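Local coordinates for thioesterase domain-containing protein (Chromobacterium violaceum, PDB 4RMM) that is a hotdog-fold protein that probably hydrolyses acyl-CoA thioesters, although its physiological substrate is not established, at residues A73-L78 with Q109-T113; P88-F93 with A140-L144. One frame throughout, in Å; residues are numbered along the deposited sequence.

Contact 1: residues A73-L78 with Q109-T113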
loop_
_atom_site.group_PDB
_atom_site.type_symbol
_atom_site.label_atom_id
_atom_site.label_comp_id
_atom_site.label_asym_id
_atom_site.label_seq_id
_atom_site.Cartn_x
_atom_site.Cartn_y
_atom_site.Cartn_z
ATOM N N ALA A 73 -8.018 1.849 3.651
ATOM C CA ALA A 73 -8.902 1.944 4.815
ATOM C C ALA A 73 -9.069 3.410 5.174
ATOM O O ALA A 73 -10.178 3.882 5.388
ATOM C CB ALA A 73 -8.310 1.176 6.022
ATOM N N ALA A 74 -7.954 4.131 5.239
ATOM C CA ALA A 74 -7.981 5.552 5.589
ATOM C C ALA A 74 -8.803 6.337 4.554
ATOM O O ALA A 74 -9.512 7.274 4.893
ATOM C CB ALA A 74 -6.554 6.091 5.653
HETATM N N MSE A 75 -8.704 5.948 3.287
HETATM C CA MSE A 75 -9.468 6.623 2.242
HETATM C C MSE A 75 -10.955 6.328 2.432
HETATM O O MSE A 75 -11.789 7.237 2.475
HETATM C CB MSE A 75 -9.049 6.133 0.862
HETATM C CG MSE A 75 -10.196 6.223 -0.136
HETATM SE SE MSE A 75 -9.666 6.848 -1.860
HETATM C CE MSE A 75 -9.545 5.130 -2.727
ATOM N N ILE A 76 -11.277 5.045 2.526
ATOM C CA ILE A 76 -12.660 4.619 2.719
ATOM C C ILE A 76 -13.281 5.265 3.956
ATOM O O ILE A 76 -14.420 5.727 3.921
ATOM C CB ILE A 76 -12.739 3.080 2.832
ATOM C CG1 ILE A 76 -12.410 2.464 1.467
ATOM C CG2 ILE A 76 -14.123 2.653 3.303
ATOM C CD1 ILE A 76 -12.138 0.968 1.491
ATOM N N HIS A 77 -12.525 5.315 5.045
ATOM C CA HIS A 77 -13.023 5.913 6.285
ATOM C C HIS A 77 -13.455 7.352 6.042
ATOM O O HIS A 77 -14.484 7.808 6.549
ATOM C CB HIS A 77 -11.923 5.903 7.344
ATOM C CG HIS A 77 -12.330 6.496 8.654
ATOM N ND1 HIS A 77 -13.026 5.781 9.607
ATOM C CD2 HIS A 77 -12.104 7.719 9.194
ATOM C CE1 HIS A 77 -13.199 6.532 10.673
ATOM N NE2 HIS A 77 -12.650 7.717 10.452
ATOM N N LEU A 78 -12.647 8.065 5.263
ATOM C CA LEU A 78 -12.904 9.466 4.950
ATOM C C LEU A 78 -14.179 9.670 4.156
ATOM O O LEU A 78 -14.990 10.531 4.494
ATOM C CB LEU A 78 -11.733 10.061 4.166
ATOM C CG LEU A 78 -11.113 11.335 4.742
ATOM C CD1 LEU A 78 -10.090 11.874 3.764
ATOM C CD2 LEU A 78 -12.183 12.376 4.999
ATOM N N GLN A 109 -8.720 0.568 12.559
ATOM C CA GLN A 109 -9.681 1.634 12.708
ATOM C C GLN A 109 -9.007 2.980 12.547
ATOM O O GLN A 109 -7.915 3.208 13.072
ATOM C CB GLN A 109 -10.343 1.555 14.082
ATOM C CG GLN A 109 -11.584 2.409 14.197
ATOM C CD GLN A 109 -12.399 2.071 15.422
ATOM O OE1 GLN A 109 -12.154 2.593 16.510
ATOM N NE2 GLN A 109 -13.371 1.183 15.256
ATOM N N CYS A 110 -9.680 3.883 11.845
ATOM C CA CYS A 110 -9.114 5.200 11.607
ATOM C C CYS A 110 -9.803 6.284 12.388
ATOM O O CYS A 110 -10.953 6.158 12.792
ATOM C CB CYS A 110 -9.189 5.554 10.126
ATOM S SG CYS A 110 -8.924 4.167 9.055
ATOM N N GLU A 111 -9.085 7.376 12.569
ATOM C CA GLU A 111 -9.625 8.502 13.287
ATOM C C GLU A 111 -9.214 9.775 12.575
ATOM O O GLU A 111 -8.069 9.908 12.157
ATOM C CB GLU A 111 -9.072 8.518 14.702
ATOM C CG GLU A 111 -9.310 9.819 15.422
ATOM C CD GLU A 111 -8.625 9.851 16.758
ATOM O OE1 GLU A 111 -7.435 10.228 16.810
ATOM O OE2 GLU A 111 -9.284 9.478 17.750
ATOM N N ILE A 112 -10.137 10.716 12.433
ATOM C CA ILE A 112 -9.800 11.976 11.789
ATOM C C ILE A 112 -9.391 13.030 12.825
ATOM O O ILE A 112 -10.225 13.553 13.554
ATOM C CB ILE A 112 -10.966 12.496 10.939
ATOM C CG1 ILE A 112 -11.315 11.452 9.874
ATOM C CG2 ILE A 112 -10.589 13.826 10.321
ATOM C CD1 ILE A 112 -12.215 11.944 8.784
ATOM N N THR A 113 -8.094 13.341 12.850
ATOM C CA THR A 113 -7.475 14.281 13.807
ATOM C C THR A 113 -7.711 15.775 13.713
ATOM O O THR A 113 -8.055 16.424 14.699
ATOM C CB THR A 113 -5.982 14.127 13.828
ATOM O OG1 THR A 113 -5.645 12.835 14.341
ATOM C CG2 THR A 113 -5.374 15.214 14.709
#
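His-77 and Cys-110 make the principal contact, an aromatic one. CB of Cys-110 sits over one face of the His-77 imidazole, 3.7 Å from the ring centroid and 16° off the normal, a CH-pi contact. The sulfur is more oblique and points on to the helix backbone, with SG 3.8 Å from Ala-74 CA. His-77 reaches the strand because its CG lies anti to the backbone N (chi1 180°), which throws the ring outward from the helix.

Polar proximity adds little: His-77 NE2 is 3.3 Å from Cys-110 O, but at a poor angle for a hydrogen bond.

Apolar contacts complete the joint. Ile-112 CG1 meets the edge of the same ring, 3.9 Å from His-77 CD2, while Ile-112 CD1 lies 3.8 Å from Leu-78 CD2, the two side chains crossing at about a right angle. Small residues suit the closest approach: Ala-73 and Ala-74 let the helix come near enough for the cysteine sulfur to fit against it.

The short segment axes pass 8.4 Å apart at 56°. A helix lying across the inner face of an antiparallel sheet in this way is the hallmark of the hotdog fold, helix 67-80 being the sausage.

Contact 2: residues P88-F93 with A140-L144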
loop_
_atom_site.group_PDB
_atom_site.type_symbol
_atom_site.label_atom_id
_atom_site.label_comp_id
_atom_site.label_asym_id
_atom_site.label_seq_id
_atom_site.Cartn_x
_atom_site.Cartn_y
_atom_site.Cartn_z
ATOM N N PRO A 88 -11.763 11.814 -2.146
ATOM C CA PRO A 88 -10.764 12.793 -1.695
ATOM C C PRO A 88 -9.405 12.453 -2.291
ATOM O O PRO A 88 -9.178 11.322 -2.713
ATOM C CB PRO A 88 -10.791 12.643 -0.177
ATOM C CG PRO A 88 -11.168 11.204 0.009
ATOM C CD PRO A 88 -12.272 11.026 -1.011
ATOM N N LYS A 89 -8.510 13.434 -2.338
ATOM C CA LYS A 89 -7.185 13.216 -2.899
ATOM C C LYS A 89 -6.131 13.114 -1.809
ATOM O O LYS A 89 -6.002 14.000 -0.952
ATOM C CB LYS A 89 -6.822 14.350 -3.865
ATOM C CG LYS A 89 -7.821 14.547 -5.003
ATOM C CD LYS A 89 -7.480 15.787 -5.820
ATOM C CE LYS A 89 -8.618 16.184 -6.758
ATOM N NZ LYS A 89 -8.368 17.517 -7.399
ATOM N N ILE A 90 -5.368 12.032 -1.860
ATOM C CA ILE A 90 -4.320 11.798 -0.890
ATOM C C ILE A 90 -3.089 12.609 -1.233
ATOM O O ILE A 90 -2.734 12.754 -2.408
ATOM C CB ILE A 90 -3.961 10.297 -0.817
ATOM C CG1 ILE A 90 -2.867 10.070 0.225
ATOM C CG2 ILE A 90 -3.566 9.782 -2.216
ATOM C CD1 ILE A 90 -2.871 8.668 0.807
ATOM N N VAL A 91 -2.448 13.156 -0.199
ATOM C CA VAL A 91 -1.260 13.965 -0.363
ATOM C C VAL A 91 -0.050 13.144 0.044
ATOM O O VAL A 91 0.945 13.065 -0.704
ATOM C CB VAL A 91 -1.369 15.263 0.476
ATOM C CG1 VAL A 91 -0.017 15.948 0.576
ATOM C CG2 VAL A 91 -2.375 16.195 -0.177
ATOM N N ASP A 92 -0.127 12.522 1.219
ATOM C CA ASP A 92 0.954 11.673 1.704
ATOM C C ASP A 92 0.441 10.579 2.631
ATOM O O ASP A 92 -0.678 10.631 3.112
ATOM C CB ASP A 92 2.069 12.488 2.394
ATOM C CG ASP A 92 1.591 13.235 3.605
ATOM O OD1 ASP A 92 0.914 12.628 4.461
ATOM O OD2 ASP A 92 1.913 14.432 3.714
ATOM N N PHE A 93 1.286 9.589 2.872
ATOM C CA PHE A 93 0.937 8.437 3.692
ATOM C C PHE A 93 2.183 7.835 4.310
ATOM O O PHE A 93 3.140 7.537 3.594
ATOM C CB PHE A 93 0.265 7.393 2.808
ATOM C CG PHE A 93 0.133 6.055 3.445
ATOM C CD1 PHE A 93 -0.960 5.765 4.295
ATOM C CD2 PHE A 93 1.049 5.060 3.169
ATOM C CE1 PHE A 93 -1.114 4.494 4.838
ATOM C CE2 PHE A 93 0.898 3.777 3.712
ATOM C CZ PHE A 93 -0.183 3.492 4.546
ATOM N N ALA A 140 -2.260 9.543 7.271
ATOM C CA ALA A 140 -2.482 10.028 5.920
ATOM C C ALA A 140 -3.144 11.405 5.890
ATOM O O ALA A 140 -3.952 11.729 6.757
ATOM C CB ALA A 140 -3.339 9.025 5.172
ATOM N N HIS A 141 -2.783 12.208 4.891
ATOM C CA HIS A 141 -3.339 13.543 4.707
ATOM C C HIS A 141 -4.080 13.549 3.394
ATOM O O HIS A 141 -3.569 13.064 2.384
ATOM C CB HIS A 141 -2.240 14.612 4.647
ATOM C CG HIS A 141 -1.502 14.795 5.933
ATOM N ND1 HIS A 141 -0.126 14.734 6.021
ATOM C CD2 HIS A 141 -1.945 15.035 7.190
ATOM C CE1 HIS A 141 0.243 14.926 7.272
ATOM N NE2 HIS A 141 -0.844 15.111 8.004
ATOM N N PHE A 142 -5.287 14.102 3.405
ATOM C CA PHE A 142 -6.081 14.176 2.200
ATOM C C PHE A 142 -6.518 15.595 1.935
ATOM O O PHE A 142 -6.684 16.399 2.853
ATOM C CB PHE A 142 -7.326 13.297 2.297
ATOM C CG PHE A 142 -7.037 11.824 2.338
ATOM C CD1 PHE A 142 -6.598 11.218 3.515
ATOM C CD2 PHE A 142 -7.233 11.033 1.205
ATOM C CE1 PHE A 142 -6.361 9.850 3.572
ATOM C CE2 PHE A 142 -7.000 9.656 1.243
ATOM C CZ PHE A 142 -6.563 9.065 2.434
ATOM N N LEU A 143 -6.706 15.894 0.660
ATOM C CA LEU A 143 -7.150 17.208 0.251
ATOM C C LEU A 143 -8.605 17.031 -0.152
ATOM O O LEU A 143 -8.925 16.174 -0.966
ATOM C CB LEU A 143 -6.322 17.685 -0.938
ATOM C CG LEU A 143 -6.629 19.110 -1.371
ATOM C CD1 LEU A 143 -6.094 20.080 -0.331
ATOM C CD2 LEU A 143 -6.004 19.362 -2.728
ATOM N N LEU A 144 -9.489 17.837 0.413
ATOM C CA LEU A 144 -10.902 17.712 0.108
ATOM C C LEU A 144 -11.485 18.884 -0.631
ATOM O O LEU A 144 -10.931 19.973 -0.636
ATOM C CB LEU A 144 -11.684 17.541 1.396
ATOM C CG LEU A 144 -11.099 16.503 2.341
ATOM C CD1 LEU A 144 -11.520 16.838 3.747
ATOM C CD2 LEU A 144 -11.545 15.118 1.925
#
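ND1 of His-141 gives its N-H to the carboxylate of Asp-92. The bond to OD2, 3.1 Å, is nearly straight at 173°; it lies in the imidazole plane and uses the syn lone pair of the oxygen. OD1 is nearer ND1, at 2.8 Å, but its angle is bent and that bond is weak. Carboxylate and ring planes stand 73° apart. Asp-92 turns its CG between backbone N and carbonyl carbon (chi1 62°), which swings the acid across to the neighbouring strand. The other neighbouring strand adds His-121, whose ring packs edge-to-face with His-141.

The backbones pair antiparallel. Lys-89 and Leu-143 form a hydrogen-bonded pair, with Leu-143 N 2.6 Å from Lys-89 O and Lys-89 N 3.1 Å from Leu-143 O. Farther along, Val-91 N donates to His-141 O at 2.8 Å, and His-141 N to Asp-92 O. Val-91 and Asp-92 thus both face His-141, and Val-91 has a helix-like psi: a beta bulge, in which one strand spends an extra residue.

On the buried face the partners are apolar. Ile-90 CG1 lies over one face of the Phe-142 ring, offset toward the rim, while Ile-90 CB is 3.7 Å from Phe-142 CE2. Ala-140, small enough to fit beside a large ring, meets the edge of Phe-93, with Ala-140 CB 4.1 Å from Phe-93 CD1. Pro-88 also leans on Phe-142, as does Leu-78 of helix 67-80. At the bulge and just after it, Asp-92 and Phe-93 pair antiparallel with a strand of the second subunit, continuing the sheet.

The chemistry is therefore two-sided: a hydrophobic face packs toward the helix, while on the other face the acid–imidazole bond ties the strands together beside the bulge and should help fix the imidazole's rotation.

Past the N-terminal helices and the first two strands, the chain forms helix 67-80, which supplies 73-78; then come strand 89-97, strand 106-115, strand 119-127 and strand 136-143. Contact 1 closes the loop from 73-78 to 109-113, and strand 89-97 lies within it. Contact 2 starts inside that loop, at 88-93, and ends beyond it at 140-144, so the two cross rather than nest. Contact 1 fixes the helix to strand 106-115; contact 2 joins strand 89-97, outermost within this chain, to its neighbour 136-143, which lies two strands from 106-115 in the same sheet. They meet under the helix, where Leu-78 CD1 lies 3.4 Å from Phe-142 CG, so one helix bridges both regions.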